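Long-range contact in alpha-glucosidase (Bacteroides thetaiotaomicron, PDB 5XFM), which hydrolyses terminal beta-L-arabinopyranosyl and alpha-galactosyl residues as a bifunctional, calcium-containing glycoside hydrolase of family 97: residues 460-474 with 506-518. The protein carries 1 engineered substitution. Residues are numbered along the deposited sequence; the frame is centred on the assembly and turned at random.
Sequences MVFNQHFCDEEAFNT and TTRRTTDVFQLAT
Q464 meets T507 much as a neighbouring strand would, a clear case of a side-chain amide pairing with the N-H and C=O of a single residue. Its OE1 accepts from T507 N at 2.9 Å on an in-plane lone pair, while its NE2 donates to T507 O at 3.1 Å, again in the carbonyl plane. With CG anti to the backbone N (chi1 -176°) and a bend at chi2, the amide reaches back to the 506-507 strand, whose other neighbour is strand 497-498. The second N-H of NE2 goes to D468 OD1. An alanine in place of Q464 would probably leave both T507 backbone groups without these mates and D468 OD1 with one donor fewer.

A salt bridge continues the polar edge: R509 NE meets D468 OD1 nearly along the C-O axis at 3.0 Å, the two planes only 12° apart, and water 3 joins D468 OD2 to R509 NH2. Q464 NE2 sits over one face of the guanidinium.

Hydroxyl and carboxylate bonds hold the interior. T506 OG1 donates to M460 O at 2.7 Å, in the last turn of helix 458-462. E470 is gripped at both oxygens: T510 OG1 donates to OE1 at 2.6 Å from above the carboxylate plane, and Q515 NE2 to OE2 at 2.7 Å on the syn side. Water 2 links OE1 to C467 O and R509 N.

Apolar packing closes the far end, where A471 CB lies 3.9 Å from F514 CE2. The T474 hydroxyl, bonded to E470 O, lies at the ring's edge, and T510 CG2, from the same segment as F514, covers one face.

Within the glycoside hydrolase 97 region, of the TIM-barrel clan, the buried E470 carboxylate thus ties helix 470-474 to helix 512-521 through Q515 and to the loop before it through T510 and water 2, neutral donors likely to stabilise its negative charge.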
# COMPACT_ATOMS: atom_id res chain seq x y z
N MET A 460 -2.25 5.46 -17.40
CA MET A 460 -1.59 5.12 -18.66
C MET A 460 -2.60 5.18 -19.80
O MET A 460 -2.24 5.54 -20.92
CB MET A 460 -0.94 3.74 -18.59
CG MET A 460 0.23 3.65 -17.60
SD MET A 460 0.83 1.95 -17.48
CE MET A 460 1.05 1.56 -19.22
N VAL A 461 -3.85 4.83 -19.53
CA VAL A 461 -4.89 4.96 -20.54
C VAL A 461 -5.15 6.44 -20.79
O VAL A 461 -5.39 6.86 -21.93
CB VAL A 461 -6.20 4.24 -20.15
CG1 VAL A 461 -7.19 4.29 -21.30
CG2 VAL A 461 -5.92 2.81 -19.76
N PHE A 462 -5.10 7.23 -19.72
CA PHE A 462 -5.47 8.64 -19.83
C PHE A 462 -4.41 9.48 -20.54
O PHE A 462 -4.73 10.38 -21.30
CB PHE A 462 -5.74 9.24 -18.45
CG PHE A 462 -6.88 8.59 -17.72
CD1 PHE A 462 -7.92 7.98 -18.40
CD2 PHE A 462 -6.91 8.60 -16.33
CE1 PHE A 462 -8.96 7.38 -17.72
CE2 PHE A 462 -7.96 8.01 -15.64
CZ PHE A 462 -8.98 7.40 -16.34
N ASN A 463 -3.14 9.17 -20.28
CA ASN A 463 -2.06 10.09 -20.64
C ASN A 463 -0.78 9.35 -21.00
O ASN A 463 -0.31 8.50 -20.25
CB ASN A 463 -1.82 11.06 -19.47
CG ASN A 463 -0.81 12.17 -19.79
OD1 ASN A 463 0.04 12.04 -20.67
ND2 ASN A 463 -0.90 13.26 -19.04
N GLN A 464 -0.22 9.71 -22.15
CA GLN A 464 1.00 9.11 -22.68
C GLN A 464 2.18 9.26 -21.71
O GLN A 464 3.08 8.43 -21.69
CB GLN A 464 1.37 9.76 -24.02
CG GLN A 464 2.58 9.13 -24.69
CD GLN A 464 2.36 7.68 -25.04
OE1 GLN A 464 1.27 7.29 -25.49
NE2 GLN A 464 3.37 6.85 -24.81
N HIS A 465 2.16 10.35 -20.94
CA HIS A 465 3.18 10.61 -19.94
C HIS A 465 3.35 9.41 -19.02
O HIS A 465 4.47 8.95 -18.80
CB HIS A 465 2.83 11.87 -19.12
CG HIS A 465 3.72 12.09 -17.93
ND1 HIS A 465 5.03 12.52 -18.05
CD2 HIS A 465 3.50 11.93 -16.61
CE1 HIS A 465 5.56 12.62 -16.84
NE2 HIS A 465 4.65 12.27 -15.95
N PHE A 466 2.24 8.88 -18.53
CA PHE A 466 2.29 7.78 -17.58
C PHE A 466 2.65 6.45 -18.24
O PHE A 466 3.08 5.51 -17.56
CB PHE A 466 0.96 7.68 -16.81
CG PHE A 466 0.72 8.85 -15.91
CD1 PHE A 466 1.53 9.07 -14.80
CD2 PHE A 466 -0.32 9.74 -16.16
CE1 PHE A 466 1.31 10.15 -13.96
CE2 PHE A 466 -0.54 10.82 -15.33
CZ PHE A 466 0.27 11.03 -14.23
N CYS A 467 2.47 6.36 -19.55
CA CYS A 467 3.04 5.24 -20.31
C CYS A 467 4.56 5.36 -20.35
O CYS A 467 5.27 4.35 -20.25
CB CYS A 467 2.49 5.19 -21.74
SG CYS A 467 0.82 4.53 -21.90
N ASP A 468 5.05 6.58 -20.54
CA ASP A 468 6.48 6.82 -20.64
C ASP A 468 7.16 6.61 -19.28
O ASP A 468 8.33 6.26 -19.22
CB ASP A 468 6.77 8.24 -21.15
CG ASP A 468 6.28 8.47 -22.59
OD1 ASP A 468 6.01 7.49 -23.30
OD2 ASP A 468 6.20 9.64 -23.00
N GLU A 469 6.40 6.80 -18.21
CA GLU A 469 6.92 6.71 -16.85
C GLU A 469 6.66 5.36 -16.19
O GLU A 469 7.08 5.13 -15.05
CB GLU A 469 6.31 7.81 -15.98
CG GLU A 469 6.66 9.23 -16.39
CD GLU A 469 8.04 9.63 -15.93
OE1 GLU A 469 8.24 9.74 -14.70
OE2 GLU A 469 8.92 9.84 -16.79
N GLU A 470 5.98 4.47 -16.90
CA GLU A 470 5.55 3.20 -16.32
C GLU A 470 6.66 2.43 -15.62
O GLU A 470 6.50 2.00 -14.47
CB GLU A 470 4.92 2.30 -17.38
CG GLU A 470 4.51 0.95 -16.81
CD GLU A 470 4.06 -0.04 -17.86
OE1 GLU A 470 4.36 0.17 -19.06
OE2 GLU A 470 3.41 -1.04 -17.48
N ALA A 471 7.78 2.25 -16.31
CA ALA A 471 8.87 1.45 -15.78
C ALA A 471 9.43 2.05 -14.49
O ALA A 471 9.66 1.34 -13.52
CB ALA A 471 9.96 1.29 -16.82
N PHE A 472 9.61 3.36 -14.48
CA PHE A 472 10.09 4.10 -13.32
C PHE A 472 9.24 3.83 -12.06
O PHE A 472 9.76 3.43 -11.00
CB PHE A 472 10.13 5.60 -13.68
CG PHE A 472 10.45 6.52 -12.54
CD1 PHE A 472 11.73 6.55 -12.00
CD2 PHE A 472 9.50 7.40 -12.06
CE1 PHE A 472 12.03 7.42 -10.96
CE2 PHE A 472 9.79 8.27 -11.03
CZ PHE A 472 11.06 8.28 -10.48
N ASN A 473 7.93 4.03 -12.18
CA ASN A 473 7.01 3.83 -11.07
C ASN A 473 6.92 2.36 -10.65
O ASN A 473 6.85 2.04 -9.44
CB ASN A 473 5.62 4.36 -11.43
CG ASN A 473 5.59 5.87 -11.56
OD1 ASN A 473 5.18 6.42 -12.59
ND2 ASN A 473 6.02 6.56 -10.50
N THR A 474 6.95 1.46 -11.63
CA THR A 474 7.02 0.02 -11.35
C THR A 474 8.28 -0.31 -10.55
O THR A 474 8.27 -1.20 -9.70
CB THR A 474 7.00 -0.81 -12.65
OG1 THR A 474 5.80 -0.51 -13.38
CG2 THR A 474 7.03 -2.30 -12.35
N THR A 506 -3.28 5.86 -26.15
CA THR A 506 -1.88 5.91 -25.76
C THR A 506 -1.13 4.65 -26.20
O THR A 506 -1.74 3.65 -26.61
CB THR A 506 -1.72 6.09 -24.24
OG1 THR A 506 -2.39 5.02 -23.57
CG2 THR A 506 -2.34 7.41 -23.79
N THR A 507 0.19 4.71 -26.12
CA THR A 507 1.06 3.64 -26.60
C THR A 507 1.91 3.08 -25.47
O THR A 507 2.70 3.81 -24.86
CB THR A 507 1.98 4.15 -27.74
OG1 THR A 507 1.17 4.65 -28.81
CG2 THR A 507 2.86 3.03 -28.27
N ARG A 508 1.75 1.78 -25.18
CA ARG A 508 2.59 1.12 -24.20
C ARG A 508 4.06 1.19 -24.62
O ARG A 508 4.38 0.96 -25.78
CB ARG A 508 2.18 -0.34 -24.03
CG ARG A 508 3.13 -1.14 -23.13
CD ARG A 508 2.58 -2.51 -22.78
NE ARG A 508 2.00 -3.23 -23.92
CZ ARG A 508 2.44 -4.41 -24.36
NH1 ARG A 508 3.47 -4.99 -23.77
NH2 ARG A 508 1.84 -5.00 -25.39
N ARG A 509 4.93 1.51 -23.66
CA ARG A 509 6.36 1.66 -23.92
C ARG A 509 7.17 0.46 -23.45
O ARG A 509 8.36 0.35 -23.77
CB ARG A 509 6.89 2.92 -23.24
CG ARG A 509 6.23 4.18 -23.72
CD ARG A 509 6.40 4.33 -25.23
NE ARG A 509 6.14 5.70 -25.65
CZ ARG A 509 5.84 6.06 -26.89
NH1 ARG A 509 5.76 5.14 -27.85
NH2 ARG A 509 5.62 7.34 -27.17
N THR A 510 6.53 -0.43 -22.71
CA THR A 510 7.19 -1.59 -22.13
C THR A 510 6.84 -2.87 -22.87
O THR A 510 5.89 -2.91 -23.65
CB THR A 510 6.82 -1.75 -20.65
OG1 THR A 510 5.39 -1.69 -20.52
CG2 THR A 510 7.44 -0.64 -19.82
N THR A 511 7.62 -3.92 -22.63
CA THR A 511 7.43 -5.19 -23.33
C THR A 511 6.39 -6.11 -22.67
O THR A 511 5.98 -5.88 -21.53
CB THR A 511 8.75 -5.94 -23.46
OG1 THR A 511 9.21 -6.32 -22.15
CG2 THR A 511 9.79 -5.06 -24.12
N ASP A 512 5.98 -7.14 -23.40
CA ASP A 512 5.02 -8.10 -22.88
C ASP A 512 5.58 -8.79 -21.64
O ASP A 512 4.87 -8.96 -20.65
CB ASP A 512 4.66 -9.14 -23.94
CG ASP A 512 3.94 -8.54 -25.13
OD1 ASP A 512 3.66 -7.32 -25.11
OD2 ASP A 512 3.64 -9.29 -26.09
N VAL A 513 6.85 -9.16 -21.69
CA VAL A 513 7.46 -9.87 -20.58
C VAL A 513 7.58 -8.94 -19.37
O VAL A 513 7.42 -9.38 -18.23
CB VAL A 513 8.84 -10.46 -20.96
CG1 VAL A 513 9.48 -11.11 -19.75
CG2 VAL A 513 8.67 -11.51 -22.05
N PHE A 514 7.84 -7.66 -19.62
CA PHE A 514 7.74 -6.64 -18.58
C PHE A 514 6.38 -6.73 -17.87
O PHE A 514 6.30 -6.78 -16.65
CB PHE A 514 7.94 -5.23 -19.17
CG PHE A 514 7.81 -4.12 -18.16
CD1 PHE A 514 6.57 -3.66 -17.75
CD2 PHE A 514 8.95 -3.50 -17.65
CE1 PHE A 514 6.45 -2.64 -16.82
CE2 PHE A 514 8.84 -2.47 -16.73
CZ PHE A 514 7.59 -2.04 -16.31
N GLN A 515 5.32 -6.72 -18.67
CA GLN A 515 3.96 -6.78 -18.15
C GLN A 515 3.69 -8.04 -17.34
O GLN A 515 3.03 -7.98 -16.31
CB GLN A 515 2.94 -6.68 -19.29
CG GLN A 515 3.00 -5.36 -20.03
CD GLN A 515 2.60 -4.20 -19.12
OE1 GLN A 515 1.61 -4.28 -18.40
NE2 GLN A 515 3.37 -3.12 -19.17
N LEU A 516 4.15 -9.18 -17.84
CA LEU A 516 4.00 -10.46 -17.15
C LEU A 516 4.74 -10.41 -15.79
O LEU A 516 4.19 -10.82 -14.76
CB LEU A 516 4.51 -11.60 -18.03
CG LEU A 516 3.85 -11.77 -19.41
CD1 LEU A 516 4.37 -13.01 -20.13
CD2 LEU A 516 2.32 -11.82 -19.34
N ALA A 517 5.96 -9.89 -15.81
CA ALA A 517 6.77 -9.71 -14.61
C ALA A 517 6.05 -8.83 -13.60
O ALA A 517 6.19 -9.02 -12.39
CB ALA A 517 8.12 -9.09 -14.97
N THR A 518 5.30 -7.87 -14.11
CA THR A 518 4.56 -6.94 -13.26
C THR A 518 3.44 -7.62 -12.45
O THR A 518 3.04 -7.14 -11.40
CB THR A 518 3.99 -5.79 -14.15
OG1 THR A 518 4.97 -4.75 -14.26
CG2 THR A 518 2.70 -5.20 -13.60
O HOH W 1 -5.70 5.65 -24.30
O HOH W 2 4.49 1.89 -20.96
O HOH W 3 6.00 9.69 -25.57